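Local coordinates for sortase family protein (Streptococcus agalactiae, PDB 3O0P) that probably joins pilin subunits covalently into pili by sortase-catalysed transpeptidation, as a pilus-related class C sortase, at residues 11-16 with 70-75; 15-20 with 64-69. One frame throughout, in Å; residues are numbered along the deposited sequence.

Contact 1: 11-16 with 70-75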
loop_
_atom_site.group_PDB
_atom_site.type_symbol
_atom_site.label_atom_id
_atom_site.label_comp_id
_atom_site.label_asym_id
_atom_site.label_seq_id
_atom_site.Cartn_x
_atom_site.Cartn_y
_atom_site.Cartn_z
ATOM N N GLN A 11 16.104 -2.406 -5.416
ATOM C CA GLN A 11 16.921 -3.539 -5.824
ATOM C C GLN A 11 17.393 -4.354 -4.629
ATOM O O GLN A 11 17.533 -5.584 -4.714
ATOM C CB GLN A 11 18.154 -3.056 -6.591
ATOM C CG GLN A 11 17.896 -2.583 -8.014
ATOM C CD GLN A 11 19.034 -1.719 -8.554
ATOM O OE1 GLN A 11 19.425 -0.730 -7.933
ATOM N NE2 GLN A 11 19.568 -2.089 -9.712
ATOM N N ASP A 12 17.632 -3.685 -3.513
ATOM C CA ASP A 12 18.039 -4.373 -2.298
ATOM C C ASP A 12 16.943 -5.338 -1.815
ATOM O O ASP A 12 17.240 -6.450 -1.396
ATOM C CB ASP A 12 18.396 -3.378 -1.181
ATOM C CG ASP A 12 17.224 -2.470 -0.771
ATOM O OD1 ASP A 12 16.320 -2.217 -1.589
ATOM O OD2 ASP A 12 17.222 -1.996 0.381
ATOM N N PHE A 13 15.682 -4.916 -1.873
ATOM C CA PHE A 13 14.562 -5.797 -1.516
ATOM C C PHE A 13 14.525 -7.021 -2.437
ATOM O O PHE A 13 14.404 -8.164 -1.987
ATOM C CB PHE A 13 13.228 -5.020 -1.559
ATOM C CG PHE A 13 12.041 -5.899 -1.279
ATOM C CD1 PHE A 13 11.603 -6.111 0.024
ATOM C CD2 PHE A 13 11.393 -6.569 -2.320
ATOM C CE1 PHE A 13 10.532 -6.958 0.273
ATOM C CE2 PHE A 13 10.337 -7.416 -2.053
ATOM C CZ PHE A 13 9.914 -7.595 -0.768
ATOM N N GLU A 14 14.610 -6.785 -3.739
ATOM C CA GLU A 14 14.572 -7.887 -4.675
ATOM C C GLU A 14 15.666 -8.907 -4.378
ATOM O O GLU A 14 15.430 -10.114 -4.402
ATOM C CB GLU A 14 14.700 -7.389 -6.116
ATOM C CG GLU A 14 13.570 -6.471 -6.549
ATOM C CD GLU A 14 13.617 -6.063 -8.020
ATOM O OE1 GLU A 14 14.364 -6.668 -8.813
ATOM O OE2 GLU A 14 12.861 -5.144 -8.384
ATOM N N ARG A 15 16.879 -8.412 -4.148
ATOM C CA ARG A 15 18.025 -9.288 -3.925
ATOM C C ARG A 15 17.800 -10.107 -2.661
ATOM O O ARG A 15 18.038 -11.321 -2.625
ATOM C CB ARG A 15 19.293 -8.432 -3.795
ATOM C CG ARG A 15 20.599 -9.148 -3.577
ATOM C CD ARG A 15 21.736 -8.126 -3.419
ATOM N NE ARG A 15 23.071 -8.711 -3.339
ATOM C CZ ARG A 15 23.862 -8.899 -4.387
ATOM N NH1 ARG A 15 23.463 -8.543 -5.604
ATOM N NH2 ARG A 15 25.059 -9.427 -4.212
ATOM N N ALA A 16 17.350 -9.446 -1.599
ATOM C CA ALA A 16 17.176 -10.139 -0.331
ATOM C C ALA A 16 16.008 -11.130 -0.382
ATOM O O ALA A 16 16.087 -12.205 0.188
ATOM C CB ALA A 16 16.982 -9.135 0.786
ATOM N N ILE A 70 8.822 -4.099 3.085
ATOM C CA ILE A 70 7.890 -5.197 2.873
ATOM C C ILE A 70 7.438 -5.407 1.437
ATOM O O ILE A 70 6.683 -6.330 1.152
ATOM C CB ILE A 70 6.659 -5.089 3.794
ATOM C CG1 ILE A 70 5.810 -3.863 3.450
ATOM C CG2 ILE A 70 7.091 -5.117 5.283
ATOM C CD1 ILE A 70 4.452 -3.829 4.151
ATOM N N GLY A 71 7.900 -4.569 0.527
ATOM C CA GLY A 71 7.548 -4.760 -0.852
ATOM C C GLY A 71 7.953 -3.597 -1.708
ATOM O O GLY A 71 8.693 -2.718 -1.273
ATOM N N ILE A 72 7.458 -3.623 -2.931
ATOM C CA ILE A 72 7.687 -2.593 -3.936
ATOM C C ILE A 72 6.350 -2.299 -4.608
ATOM O O ILE A 72 5.648 -3.233 -5.011
ATOM C CB ILE A 72 8.670 -3.068 -5.007
ATOM C CG1 ILE A 72 10.010 -3.442 -4.375
ATOM C CG2 ILE A 72 8.834 -2.025 -6.108
ATOM C CD1 ILE A 72 10.888 -4.252 -5.287
ATOM N N ILE A 73 5.999 -1.017 -4.716
ATOM C CA ILE A 73 4.809 -0.608 -5.457
ATOM C C ILE A 73 5.238 0.004 -6.787
ATOM O O ILE A 73 6.043 0.932 -6.825
ATOM C CB ILE A 73 3.920 0.385 -4.632
ATOM C CG1 ILE A 73 2.717 0.897 -5.431
ATOM C CG2 ILE A 73 4.715 1.562 -4.073
ATOM C CD1 ILE A 73 1.687 -0.156 -5.773
ATOM N N SER A 74 4.712 -0.550 -7.876
ATOM C CA SER A 74 4.975 -0.060 -9.223
ATOM C C SER A 74 3.709 0.495 -9.829
ATOM O O SER A 74 2.696 -0.193 -9.871
ATOM C CB SER A 74 5.499 -1.185 -10.123
ATOM O OG SER A 74 6.725 -1.673 -9.643
ATOM N N VAL A 75 3.784 1.728 -10.312
ATOM C CA VAL A 75 2.661 2.376 -10.970
ATOM C C VAL A 75 3.193 2.884 -12.329
ATOM O O VAL A 75 3.692 4.015 -12.428
ATOM C CB VAL A 75 2.058 3.540 -10.152
ATOM C CG1 VAL A 75 0.742 3.934 -10.762
ATOM C CG2 VAL A 75 1.884 3.129 -8.708
#
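This is a buried, apolar helix-on-strand contact: one side of the N-terminal helix 11-18 lies against the start of strand 71-75, which pairs with strands 80-85 and 139-143 of the sortase sheet. The local axes come within 8.7 Å and run at 129° to each other, so helix and strand cross obliquely. Phe-13 does most of the work. Its CG is anti to the backbone N (chi1 177°), which sends the ring off the helix toward the strand backbone. Gly-71 CA sits over one ring face, 4.0 Å from the centroid and displaced toward the rim, a CH-pi contact. On the CD1 side of the ring, Phe-13 CE1 lies 3.6 Å from Gly-71 N. Ile-70 and Gly-71 both stand opposite Ile-84, forming a classic beta bulge where this strand enters the sortase beta-barrel. At the backbone angles of Gly-71 a CB would jam against the carbonyl O of Ile-70, so these angles by themselves call for glycine. At the other flank of the ring, nearer CG, Ile-72 crosses obliquely, its CD1 3.8 Å from Phe-13 CD2. The Ile-72 and Glu-14 side chains cross at about a right angle, with Ile-72 CD1 3.7 Å from Glu-14 CG. Beyond that apolar stem, the Glu-14 carboxylate turns to strand 80-85, where OE2 forms a salt bridge with Lys-81 NZ.

Contact 2: 15-20 with 64-69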
loop_
_atom_site.group_PDB
_atom_site.type_symbol
_atom_site.label_atom_id
_atom_site.label_comp_id
_atom_site.label_asym_id
_atom_site.label_seq_id
_atom_site.Cartn_x
_atom_site.Cartn_y
_atom_site.Cartn_z
ATOM N N ARG A 15 16.879 -8.412 -4.148
ATOM C CA ARG A 15 18.025 -9.288 -3.925
ATOM C C ARG A 15 17.800 -10.107 -2.661
ATOM O O ARG A 15 18.038 -11.321 -2.625
ATOM C CB ARG A 15 19.293 -8.432 -3.795
ATOM C CG ARG A 15 20.599 -9.148 -3.577
ATOM C CD ARG A 15 21.736 -8.126 -3.419
ATOM N NE ARG A 15 23.071 -8.711 -3.339
ATOM C CZ ARG A 15 23.862 -8.899 -4.387
ATOM N NH1 ARG A 15 23.463 -8.543 -5.604
ATOM N NH2 ARG A 15 25.059 -9.427 -4.212
ATOM N N ALA A 16 17.350 -9.446 -1.599
ATOM C CA ALA A 16 17.176 -10.139 -0.331
ATOM C C ALA A 16 16.008 -11.130 -0.382
ATOM O O ALA A 16 16.087 -12.205 0.188
ATOM C CB ALA A 16 16.982 -9.135 0.786
ATOM N N ALA A 17 14.942 -10.793 -1.096
ATOM C CA ALA A 17 13.792 -11.702 -1.202
ATOM C C ALA A 17 14.212 -12.976 -1.910
ATOM O O ALA A 17 13.790 -14.081 -1.530
ATOM C CB ALA A 17 12.653 -11.034 -1.920
ATOM N N LYS A 18 15.060 -12.847 -2.929
ATOM C CA LYS A 18 15.471 -14.010 -3.710
ATOM C C LYS A 18 16.348 -14.955 -2.900
ATOM O O LYS A 18 16.459 -16.121 -3.248
ATOM C CB LYS A 18 16.205 -13.576 -4.985
ATOM N N LYS A 19 16.971 -14.466 -1.828
ATOM C CA LYS A 19 17.813 -15.312 -0.977
ATOM C C LYS A 19 17.067 -16.116 0.063
ATOM O O LYS A 19 17.653 -17.004 0.665
ATOM C CB LYS A 19 18.879 -14.484 -0.263
ATOM C CG LYS A 19 19.948 -13.948 -1.193
ATOM C CD LYS A 19 21.011 -13.166 -0.419
ATOM C CE LYS A 19 22.001 -14.079 0.312
ATOM N NZ LYS A 19 23.036 -13.299 1.058
ATOM N N LEU A 20 15.781 -15.844 0.261
ATOM C CA LEU A 20 14.997 -16.624 1.208
ATOM C C LEU A 20 14.699 -17.993 0.598
ATOM O O LEU A 20 14.379 -18.112 -0.579
ATOM C CB LEU A 20 13.674 -15.924 1.521
ATOM C CG LEU A 20 13.769 -14.547 2.158
ATOM C CD1 LEU A 20 12.339 -13.979 2.310
ATOM C CD2 LEU A 20 14.521 -14.585 3.509
ATOM N N LEU A 64 7.144 -9.985 6.755
ATOM C CA LEU A 64 7.260 -9.656 5.332
ATOM C C LEU A 64 8.485 -8.836 4.987
ATOM O O LEU A 64 8.716 -8.543 3.818
ATOM C CB LEU A 64 6.031 -8.896 4.851
ATOM C CG LEU A 64 4.739 -9.710 4.755
ATOM C CD1 LEU A 64 3.616 -8.835 4.219
ATOM C CD2 LEU A 64 4.896 -10.960 3.914
ATOM N N GLU A 65 9.288 -8.487 5.987
ATOM C CA GLU A 65 10.388 -7.567 5.783
ATOM C C GLU A 65 11.687 -8.252 5.417
ATOM O O GLU A 65 12.133 -9.151 6.095
ATOM C CB GLU A 65 10.659 -6.786 7.064
ATOM C CG GLU A 65 9.663 -5.684 7.299
ATOM C CD GLU A 65 9.999 -4.835 8.523
ATOM O OE1 GLU A 65 11.040 -5.112 9.167
ATOM O OE2 GLU A 65 9.213 -3.916 8.852
ATOM N N VAL A 66 12.314 -7.748 4.357
ATOM C CA VAL A 66 13.728 -7.988 4.088
ATOM C C VAL A 66 14.294 -6.650 3.609
ATOM O O VAL A 66 13.582 -5.833 3.008
ATOM C CB VAL A 66 13.985 -9.083 3.028
ATOM C CG1 VAL A 66 13.540 -10.441 3.548
ATOM C CG2 VAL A 66 13.325 -8.742 1.691
ATOM N N SER A 67 15.544 -6.384 3.965
ATOM C CA SER A 67 16.164 -5.100 3.668
ATOM C C SER A 67 15.283 -3.934 4.150
ATOM O O SER A 67 15.205 -2.881 3.493
ATOM C CB SER A 67 16.419 -4.972 2.169
ATOM O OG SER A 67 17.523 -4.119 1.921
ATOM N N GLU A 68 14.611 -4.139 5.283
ATOM C CA GLU A 68 13.828 -3.088 5.963
ATOM C C GLU A 68 12.490 -2.765 5.312
ATOM O O GLU A 68 11.774 -1.857 5.749
ATOM C CB GLU A 68 14.644 -1.793 6.049
ATOM C CG GLU A 68 15.954 -1.963 6.776
ATOM C CD GLU A 68 16.587 -0.641 7.143
ATOM O OE1 GLU A 68 17.216 -0.026 6.258
ATOM O OE2 GLU A 68 16.436 -0.208 8.303
ATOM N N LYS A 69 12.183 -3.464 4.237
ATOM C CA LYS A 69 11.031 -3.173 3.392
ATOM C C LYS A 69 10.112 -4.362 3.288
ATOM O O LYS A 69 10.564 -5.503 3.355
ATOM C CB LYS A 69 11.526 -2.794 1.986
ATOM C CG LYS A 69 12.366 -1.533 2.023
ATOM C CD LYS A 69 13.309 -1.392 0.862
ATOM C CE LYS A 69 14.082 -0.077 0.970
ATOM N NZ LYS A 69 15.221 0.022 0.015
#
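Val-66 sets CG1 anti to its own carbonyl carbon and beside the backbone N (chi1 -67°), which puts CG2 in the crowded position between N and the carbonyl carbon; the two methyls then diverge, CG2 to the helix at Ala-16 and Ala-17 and CG1 to Leu-20 beyond it. Leu-20, just past the regular helix, also has CG anti to the carbonyl carbon (chi1 -61°), and its CD1 reaches Val-66 CG1 tip to tip at 3.9 Å. The other prong, Val-66 CG2, lies 3.8 Å from the backbone Ala-17 N. Closest of all is Ala-16, whose methyl points at the loop and puts CB 3.7 Å from Val-66 CB. No hydrogen bond crosses between the segments; aliphatic groups carry the contact. Ser-67 CB borders it more loosely. Arg-28 of helix 22-37 also touches Val-66, and Ile-25 of that helix touches Leu-20, so the second helix shares in this junction. What presents the valine is a tight reversal of the chain: Val-66 N donates to Lys-69 O and Lys-69 N to Val-66 O, both at 3.0 Å. Ser-67 and Glu-68 both take left-handed helical backbone angles, which makes this a type I' beta turn, closed by the paired bonds and leading into strand 71-75.

How the contacts relate
Both contacts hold helix 11-18 against consecutive pieces of chain, contact 1 against strand 71-75 and contact 2 against the turn just before it; their centres are 8 Å apart. Contact 1 is the more deeply buried, aromatic and aliphatic groups meeting the sheet. Contact 2, farther from the chain's centre and only partly buried, relies on methyls against a loop. Phe-13 bridges them, for its ring also touches Val-66 and Lys-69. A polar clasp joins them too: Asp-12 OD2 makes a salt bridge with Lys-69 NZ at 2.9 Å and a probable hydrogen bond with Ser-67 OG at 2.6 Å, adding charge where neither contact has a hydrogen bond between its own segments.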